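Local atomic coordinates of glycoside hydrolase, GH17 family (Formosa sp. Hel1_33_131, PDB entry 6FCG), a protein that probably acts as an endo-laminarinase of glycoside hydrolase family 17, cleaving internal beta-1,3-glucosidic bonds of the algal glucan laminarin. Residues 56-61 / 72-77. Numbering follows the deposited sequence.
Sequences GYRKKS and KEDMKI
R58 reaches from the loop after strand 50-53 to two successive acids, E73 and D74, on helix 68-80, within the first beta-alpha unit of the TIM barrel. From CB, chi1 of -74° sets CG opposite the carbonyl carbon, and the chain then runs extended to NE. CG and CD pass G56 O, CG at 3.7 Å from it, and the edge of the guanidinium lies in plane with that same oxygen. The polar contacts with the helix are made by NH1 and NH2. NH2 donates to E73 OE1 at 3.1 Å, nearly along the C-O axis, while NH1 meets the same E73 OE1 at 3.2 Å on its anti lone pair. These bonds are bent; the R58 guanidinium and E73 carboxylate planes lie 8° apart, with OE1 somewhat out of the guanidinium plane. NH1 also forms a salt bridge with D74 OD1 at 3.2 Å, an oxygen oblique to the guanidinium. Arginine suits the place because NH1 and NH2 converge on one E73 oxygen while NH1 also reaches D74; a leucine here would probably cost E73 its arginine charge and leave D74 to R397 and Y54. G56 CA lies 3.6 Å from D74 OD2, the oxygen bonded to Y54 OH. E73 OE1 also accepts from G398 N. D74 OD1, shared by R58 and R397, would be expected to offset the closeness of these two arginines, whose charges probably favour ionised acids.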
loop_
_atom_site.group_PDB
_atom_site.type_symbol
_atom_site.label_atom_id
_atom_site.label_comp_id
_atom_site.label_asym_id
_atom_site.label_seq_id
_atom_site.Cartn_x
_atom_site.Cartn_y
_atom_site.Cartn_z
ATOM N N GLY A 56 29.096 -22.779 -16.792
ATOM C CA GLY A 56 30.207 -22.979 -15.860
ATOM C C GLY A 56 30.806 -21.691 -15.324
ATOM O O GLY A 56 31.811 -21.714 -14.629
ATOM N N TYR A 57 30.187 -20.575 -15.662
ATOM C CA TYR A 57 30.601 -19.265 -15.194
ATOM C C TYR A 57 30.425 -19.207 -13.695
ATOM O O TYR A 57 29.416 -19.693 -13.167
ATOM C CB TYR A 57 29.743 -18.180 -15.830
ATOM C CG TYR A 57 29.912 -18.007 -17.323
ATOM C CD1 TYR A 57 30.968 -17.266 -17.849
ATOM C CD2 TYR A 57 29.008 -18.569 -18.217
ATOM C CE1 TYR A 57 31.104 -17.085 -19.227
ATOM C CE2 TYR A 57 29.149 -18.404 -19.583
ATOM C CZ TYR A 57 30.195 -17.669 -20.082
ATOM O OH TYR A 57 30.303 -17.463 -21.422
ATOM N N ARG A 58 31.430 -18.645 -13.028
ATOM C CA ARG A 58 31.504 -18.581 -11.543
ATOM C C ARG A 58 31.437 -17.180 -10.961
ATOM O O ARG A 58 31.343 -17.039 -9.763
ATOM C CB ARG A 58 32.778 -19.283 -11.042
ATOM C CG ARG A 58 32.711 -20.800 -11.129
ATOM C CD ARG A 58 34.077 -21.405 -11.322
ATOM N NE ARG A 58 33.986 -22.829 -11.682
ATOM C CZ ARG A 58 34.659 -23.840 -11.143
ATOM N NH1 ARG A 58 34.431 -25.036 -11.660
ATOM N NH2 ARG A 58 35.527 -23.699 -10.149
ATOM N N LYS A 59 31.438 -16.156 -11.817
ATOM C CA LYS A 59 31.461 -14.759 -11.383
ATOM C C LYS A 59 30.283 -14.007 -11.979
ATOM O O LYS A 59 29.537 -14.541 -12.796
ATOM C CB LYS A 59 32.757 -14.087 -11.825
ATOM C CG LYS A 59 34.048 -14.815 -11.461
ATOM C CD LYS A 59 34.637 -14.354 -10.144
ATOM C CE LYS A 59 35.965 -15.045 -9.915
ATOM N NZ LYS A 59 36.441 -14.810 -8.526
ATOM N N LYS A 60 30.146 -12.745 -11.576
ATOM C CA LYS A 60 29.000 -11.916 -11.936
ATOM C C LYS A 60 29.045 -11.330 -13.359
ATOM O O LYS A 60 28.176 -10.541 -13.730
ATOM C CB LYS A 60 28.847 -10.786 -10.920
ATOM C CG LYS A 60 28.624 -11.233 -9.480
ATOM C CD LYS A 60 28.605 -10.002 -8.564
ATOM C CE LYS A 60 28.656 -10.348 -7.082
ATOM N NZ LYS A 60 27.282 -10.561 -6.551
ATOM N N SER A 61 30.056 -11.692 -14.136
ATOM C CA SER A 61 30.138 -11.314 -15.535
ATOM C C SER A 61 30.731 -12.469 -16.347
ATOM O O SER A 61 31.610 -13.213 -15.876
ATOM C CB SER A 61 31.016 -10.071 -15.719
ATOM O OG SER A 61 31.126 -9.732 -17.100
ATOM N N LYS A 72 36.400 -28.840 -16.324
ATOM C CA LYS A 72 36.595 -30.263 -16.074
ATOM C C LYS A 72 36.091 -30.673 -14.702
ATOM O O LYS A 72 35.474 -31.722 -14.563
ATOM C CB LYS A 72 38.064 -30.660 -16.212
ATOM C CG LYS A 72 38.550 -30.698 -17.644
ATOM C CD LYS A 72 40.061 -30.735 -17.750
ATOM C CE LYS A 72 40.620 -32.117 -17.467
ATOM N NZ LYS A 72 42.044 -32.145 -17.898
ATOM N N GLU A 73 36.330 -29.830 -13.707
ATOM C CA GLU A 73 35.725 -30.005 -12.386
ATOM C C GLU A 73 34.203 -30.244 -12.509
ATOM O O GLU A 73 33.681 -31.231 -11.985
ATOM C CB GLU A 73 36.018 -28.803 -11.487
ATOM C CG GLU A 73 37.457 -28.683 -10.995
ATOM C CD GLU A 73 37.752 -27.407 -10.200
ATOM O OE1 GLU A 73 37.096 -26.362 -10.415
ATOM O OE2 GLU A 73 38.640 -27.447 -9.317
ATOM N N ASP A 74 33.518 -29.384 -13.270
ATOM C CA ASP A 74 32.059 -29.490 -13.455
ATOM C C ASP A 74 31.657 -30.757 -14.162
ATOM O O ASP A 74 30.709 -31.440 -13.767
ATOM C CB ASP A 74 31.506 -28.288 -14.236
ATOM C CG ASP A 74 31.621 -26.992 -13.479
ATOM O OD1 ASP A 74 32.039 -27.020 -12.302
ATOM O OD2 ASP A 74 31.335 -25.911 -14.042
ATOM N N MET A 75 32.379 -31.065 -15.223
ATOM C CA MET A 75 32.094 -32.258 -15.988
ATOM C C MET A 75 32.201 -33.496 -15.120
ATOM O O MET A 75 31.354 -34.389 -15.233
ATOM C CB MET A 75 33.031 -32.384 -17.190
ATOM C CG MET A 75 32.900 -31.338 -18.288
ATOM S SD MET A 75 31.270 -31.083 -18.985
ATOM C CE MET A 75 30.680 -29.689 -17.987
ATOM N N LYS A 76 33.229 -33.560 -14.269
ATOM C CA LYS A 76 33.403 -34.722 -13.398
ATOM C C LYS A 76 32.220 -34.850 -12.439
ATOM O O LYS A 76 31.678 -35.949 -12.290
ATOM C CB LYS A 76 34.724 -34.693 -12.629
ATOM C CG LYS A 76 35.980 -34.799 -13.497
ATOM C CD LYS A 76 37.204 -35.295 -12.728
ATOM C CE LYS A 76 38.535 -34.849 -13.324
ATOM N NZ LYS A 76 39.343 -33.966 -12.454
ATOM N N ILE A 77 31.808 -33.727 -11.838
ATOM C CA ILE A 77 30.639 -33.670 -10.963
ATOM C C ILE A 77 29.350 -34.135 -11.663
ATOM O O ILE A 77 28.566 -34.932 -11.104
ATOM C CB ILE A 77 30.434 -32.249 -10.394
ATOM C CG1 ILE A 77 31.540 -31.898 -9.423
ATOM C CG2 ILE A 77 29.076 -32.112 -9.687
ATOM C CD1 ILE A 77 31.747 -30.419 -9.244
#